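Local coordinates for putative flagellar hook-associated protein (Vibrio parahaemolyticus, PDB 3PWX) that probably serves as a structural component of the bacterial flagellum at the hook-filament junction, at residues A[50-53]-A[54-58]; A[110-114]-A[115-119]. All blocks are in the same frame, centred on the assembly; numbering follows the deposited sequence.

Interaction 1 of 2, residues A[50-53]-A[54-58]; sequences SLKS and MRDIV
Lys52 and Asp56 meet one turn apart on helix 7-61, the long helix of the flagellin-type N-terminal helical region, where an i to i+4 salt bridge lies over a regular run of alpha-helical backbone bonds. The charged pair is loose, with Lys52 NZ 3.6 Å from Asp56 OD2, and the two side chains approach at a slant. Lys52 sends CG anti to its own nitrogen (chi1 -173°) and then bends at each later torsion, which brings the ammonium group toward the oxygen side of the carboxylate, nearer OD2 than OD1. Both residues are exposed, so solvent probably weakens the attraction.

The backbone supplies four i to i+4 hydrogen bonds. Met54 N reaches Ser50 O at 3.0 Å and Arg55 N reaches Leu51 O at 2.9 Å; Asp56 N donates to Lys52 O at 3.0 Å, and Ile57 N closes the set on Ser53 O at 3.2 Å.

Apolar and outward-reaching side chains sort themselves round the helix. Selenomethionine Met54 is buried against Leu78 and Tyr81 of helix 71-89, Ile158 of helix 154-166 and Ile183 of helix 172-223, while Leu51 packs on Met187. Arg55, extended from CG to NE, leaves the segment to form a salt bridge with Asp184, and Ser53 OG turns back to Glu49 O.

Ile57 lies on the Ser53 side of the helix. Its CG1, placed beside its own backbone nitrogen (chi1 -72°), comes within 3.4 Å of Ser53 O, the same oxygen that accepts from Ile57 N.

Interaction 2 of 2, residues A[110-114]-A[115-119]; sequences LNKSS and GAYVV
Lys112 lies across one face of the Tyr117 ring, its aliphatic chain extended beyond CG and running from the CD1-CE1 side toward the hydroxyl. Lys112 CG sits 3.6 Å from the centroid of the Tyr117 ring and 17° off its normal, a CH-pi contact, and CE follows over the same ring. At the end NZ makes a weak hydrogen bond to Tyr117 OH at 3.2 Å, but the ammonium group also has a salt bridge to Asp159 of helix 154-166.

Asn111 and Val118 form the hydrogen-bonded pair of a beta hairpin whose strands, 110-111 and 118-119, are joined through a type I turn from Lys112 to Gly115. Val118 N donates to Asn111 O at 2.8 Å, and Asn111 N returns to Val118 O at 3.0 Å. Two other backbone donors find acceptors outside the hairpin, Leu110 N on Asn90 OD1 and Tyr117 N on Asn156 OD1. The turn is closed by Gly115 N to Lys112 O at 3.0 Å; the positive phi of Gly115 (95°) suits a glycine.

Asn111 also secures the way into the turn. With CG anti to its nitrogen (chi1 -160°), its OD1 accepts from Ser113 N at 3.0 Å, an Asx turn, and takes a weak second bond from Ser113 OG, while its ND2 donates to Glu120 OE1. Ala116 O receives a weak bond from Ser114 OG and a CA-H...O contact from Lys112.

On the face shared by Leu110 and Val119, Leu110 CD2 lies 4.1 Å from Val119 CG2 and also touches Tyr117 CB.

How the interactions relate
Interaction 1 and interaction 2 follow each other along the chain and do not touch: their centres are 21 Å apart and their nearest atoms about 9 Å. Two helices are common to their surroundings. Helix 71-89 presents Tyr81 and Ser84 to residues 50-58, and Asp83, Glu86 and Phe89 to the hairpin of 110-119; helix 154-166 gives Ile158 and Leu161 to the first, and Leu155, Asn156 and Asp159 to the second. The hairpin is thus attached to the same helical bundle that buries Met54 and Val58. Both contacts lie away from His97, a residue known to bind magnesium, and each is centred about 20 Å from the centre of the chain.

Interaction 1 of 2, residues A[50-53]-A[54-58]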
loop_
_atom_site.group_PDB
_atom_site.type_symbol
_atom_site.label_atom_id
_atom_site.label_comp_id
_atom_site.label_asym_id
_atom_site.label_seq_id
_atom_site.Cartn_x
_atom_site.Cartn_y
_atom_site.Cartn_z
ATOM N N SER A 50 -27.450 13.188 1.743
ATOM C CA SER A 50 -28.216 13.549 0.595
ATOM C C SER A 50 -28.883 12.334 0.019
ATOM O O SER A 50 -29.979 12.433 -0.479
ATOM C CB SER A 50 -27.370 14.208 -0.453
ATOM O OG SER A 50 -26.824 15.403 0.031
ATOM N N LEU A 51 -28.276 11.166 0.099
ATOM C CA LEU A 51 -28.946 10.030 -0.539
ATOM C C LEU A 51 -30.194 9.639 0.250
ATOM O O LEU A 51 -31.209 9.240 -0.315
ATOM C CB LEU A 51 -28.020 8.838 -0.689
ATOM C CG LEU A 51 -27.034 9.039 -1.816
ATOM C CD1 LEU A 51 -25.908 7.929 -1.703
ATOM C CD2 LEU A 51 -27.719 9.002 -3.155
ATOM N N LYS A 52 -30.083 9.793 1.566
ATOM C CA LYS A 52 -31.125 9.555 2.537
ATOM C C LYS A 52 -32.346 10.494 2.282
ATOM O O LYS A 52 -33.462 10.024 2.077
ATOM C CB LYS A 52 -30.480 9.753 3.910
ATOM C CG LYS A 52 -31.267 9.433 5.069
ATOM C CD LYS A 52 -31.643 7.980 5.117
ATOM C CE LYS A 52 -33.053 7.817 5.736
ATOM N NZ LYS A 52 -33.387 8.821 6.809
ATOM N N SER A 53 -32.123 11.801 2.241
ATOM C CA SER A 53 -33.203 12.740 1.977
ATOM C C SER A 53 -33.838 12.510 0.614
ATOM O O SER A 53 -35.059 12.610 0.452
ATOM C CB SER A 53 -32.726 14.181 2.088
ATOM O OG SER A 53 -31.875 14.306 3.203
HETATM N N MSE A 54 -33.012 12.191 -0.377
HETATM C CA MSE A 54 -33.565 11.952 -1.682
HETATM C C MSE A 54 -34.463 10.710 -1.583
HETATM O O MSE A 54 -35.561 10.715 -2.099
HETATM C CB MSE A 54 -32.447 11.813 -2.658
HETATM C CG MSE A 54 -32.782 11.397 -4.038
HETATM SE SE MSE A 54 -31.085 11.494 -5.065
HETATM C CE MSE A 54 -30.817 13.421 -4.934
ATOM N N ARG A 55 -34.038 9.673 -0.865
ATOM C CA ARG A 55 -34.876 8.485 -0.779
ATOM C C ARG A 55 -36.238 8.715 -0.041
ATOM O O ARG A 55 -37.251 8.127 -0.399
ATOM C CB ARG A 55 -34.102 7.397 -0.138
ATOM C CG ARG A 55 -34.549 6.037 -0.445
ATOM C CD ARG A 55 -33.863 5.214 0.610
ATOM N NE ARG A 55 -34.057 3.774 0.511
ATOM C CZ ARG A 55 -34.726 3.023 1.392
ATOM N NH1 ARG A 55 -35.317 3.576 2.466
ATOM N NH2 ARG A 55 -34.775 1.703 1.188
ATOM N N ASP A 56 -36.246 9.583 0.965
ATOM C CA ASP A 56 -37.425 9.874 1.739
ATOM C C ASP A 56 -38.496 10.600 0.914
ATOM O O ASP A 56 -39.717 10.418 1.133
ATOM C CB ASP A 56 -37.031 10.746 2.919
ATOM C CG ASP A 56 -36.322 9.976 4.020
ATOM O OD1 ASP A 56 -36.260 8.715 4.028
ATOM O OD2 ASP A 56 -35.800 10.671 4.901
ATOM N N ILE A 57 -38.019 11.425 -0.017
ATOM C CA ILE A 57 -38.858 12.184 -0.934
ATOM C C ILE A 57 -39.494 11.283 -1.989
ATOM O O ILE A 57 -40.714 11.359 -2.241
ATOM C CB ILE A 57 -38.057 13.310 -1.637
ATOM C CG1 ILE A 57 -37.743 14.449 -0.658
ATOM C CG2 ILE A 57 -38.793 13.805 -2.872
ATOM C CD1 ILE A 57 -36.575 15.320 -1.112
ATOM N N VAL A 58 -38.667 10.461 -2.627
ATOM C CA VAL A 58 -39.167 9.409 -3.485
ATOM C C VAL A 58 -40.181 8.527 -2.730
ATOM O O VAL A 58 -41.282 8.292 -3.240
ATOM C CB VAL A 58 -38.033 8.585 -4.041
ATOM C CG1 VAL A 58 -38.558 7.397 -4.817
ATOM C CG2 VAL A 58 -37.171 9.475 -4.920
#

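Interaction 2 of 2, residues A[110-114]-A[115-119]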
loop_
_atom_site.group_PDB
_atom_site.type_symbol
_atom_site.label_atom_id
_atom_site.label_comp_id
_atom_site.label_asym_id
_atom_site.label_seq_id
_atom_site.Cartn_x
_atom_site.Cartn_y
_atom_site.Cartn_z
ATOM N N LEU A 110 -17.180 14.633 -12.113
ATOM C CA LEU A 110 -18.481 14.581 -12.779
ATOM C C LEU A 110 -18.703 15.810 -13.676
ATOM O O LEU A 110 -18.385 16.942 -13.311
ATOM C CB LEU A 110 -19.588 14.556 -11.724
ATOM C CG LEU A 110 -20.058 13.267 -11.073
ATOM C CD1 LEU A 110 -20.734 13.628 -9.796
ATOM C CD2 LEU A 110 -21.047 12.604 -11.979
ATOM N N ASN A 111 -19.265 15.571 -14.847
ATOM C CA ASN A 111 -19.549 16.610 -15.817
ATOM C C ASN A 111 -20.969 16.386 -16.344
ATOM O O ASN A 111 -21.350 15.248 -16.628
ATOM C CB ASN A 111 -18.562 16.489 -16.970
ATOM C CG ASN A 111 -18.447 17.771 -17.794
ATOM O OD1 ASN A 111 -19.423 18.484 -18.027
ATOM N ND2 ASN A 111 -17.235 18.064 -18.239
ATOM N N LYS A 112 -21.737 17.470 -16.494
ATOM C CA LYS A 112 -23.151 17.381 -16.966
ATOM C C LYS A 112 -23.352 18.092 -18.291
ATOM O O LYS A 112 -24.463 18.115 -18.832
ATOM C CB LYS A 112 -24.154 17.892 -15.921
ATOM C CG LYS A 112 -25.487 17.141 -15.990
ATOM C CD LYS A 112 -26.721 17.952 -15.485
ATOM C CE LYS A 112 -27.997 17.070 -15.499
ATOM N NZ LYS A 112 -29.118 17.487 -14.520
ATOM N N SER A 113 -22.265 18.652 -18.819
ATOM C CA SER A 113 -22.236 19.329 -20.129
ATOM C C SER A 113 -23.020 18.654 -21.250
ATOM O O SER A 113 -23.441 19.305 -22.177
ATOM C CB SER A 113 -20.791 19.466 -20.611
ATOM O OG SER A 113 -20.187 20.579 -19.995
ATOM N N SER A 114 -23.163 17.337 -21.188
ATOM C CA SER A 114 -23.695 16.597 -22.311
ATOM C C SER A 114 -25.204 16.469 -22.266
ATOM O O SER A 114 -25.799 15.934 -23.196
ATOM C CB SER A 114 -22.965 15.231 -22.476
ATOM O OG SER A 114 -23.269 14.275 -21.481
ATOM N N GLY A 115 -25.828 16.994 -21.207
ATOM C CA GLY A 115 -27.235 16.702 -20.912
ATOM C C GLY A 115 -27.458 15.564 -19.914
ATOM O O GLY A 115 -28.543 15.413 -19.368
ATOM N N ALA A 116 -26.438 14.742 -19.691
ATOM C CA ALA A 116 -26.504 13.685 -18.656
ATOM C C ALA A 116 -25.242 13.756 -17.773
ATOM O O ALA A 116 -24.241 14.349 -18.179
ATOM C CB ALA A 116 -26.644 12.286 -19.315
ATOM N N TYR A 117 -25.299 13.213 -16.554
ATOM C CA TYR A 117 -24.056 13.149 -15.749
ATOM C C TYR A 117 -23.119 12.110 -16.306
ATOM O O TYR A 117 -23.503 10.964 -16.529
ATOM C CB TYR A 117 -24.322 12.939 -14.265
ATOM C CG TYR A 117 -25.133 14.052 -13.644
ATOM C CD1 TYR A 117 -24.514 15.220 -13.199
ATOM C CD2 TYR A 117 -26.533 13.937 -13.510
ATOM C CE1 TYR A 117 -25.255 16.237 -12.616
ATOM C CE2 TYR A 117 -27.300 14.958 -12.928
ATOM C CZ TYR A 117 -26.650 16.111 -12.485
ATOM O OH TYR A 117 -27.366 17.139 -11.904
ATOM N N VAL A 118 -21.904 12.541 -16.588
ATOM C CA VAL A 118 -20.866 11.639 -17.082
ATOM C C VAL A 118 -19.692 11.579 -16.051
ATOM O O VAL A 118 -19.208 12.615 -15.570
ATOM C CB VAL A 118 -20.349 12.047 -18.506
ATOM C CG1 VAL A 118 -18.908 11.492 -18.755
ATOM C CG2 VAL A 118 -21.312 11.596 -19.592
ATOM N N VAL A 119 -19.228 10.387 -15.697
ATOM C CA VAL A 119 -18.090 10.364 -14.788
ATOM C C VAL A 119 -16.818 10.603 -15.532
ATOM O O VAL A 119 -16.403 9.765 -16.334
ATOM C CB VAL A 119 -18.023 9.112 -13.908
ATOM C CG1 VAL A 119 -16.762 9.193 -13.066
ATOM C CG2 VAL A 119 -19.256 9.042 -12.938
#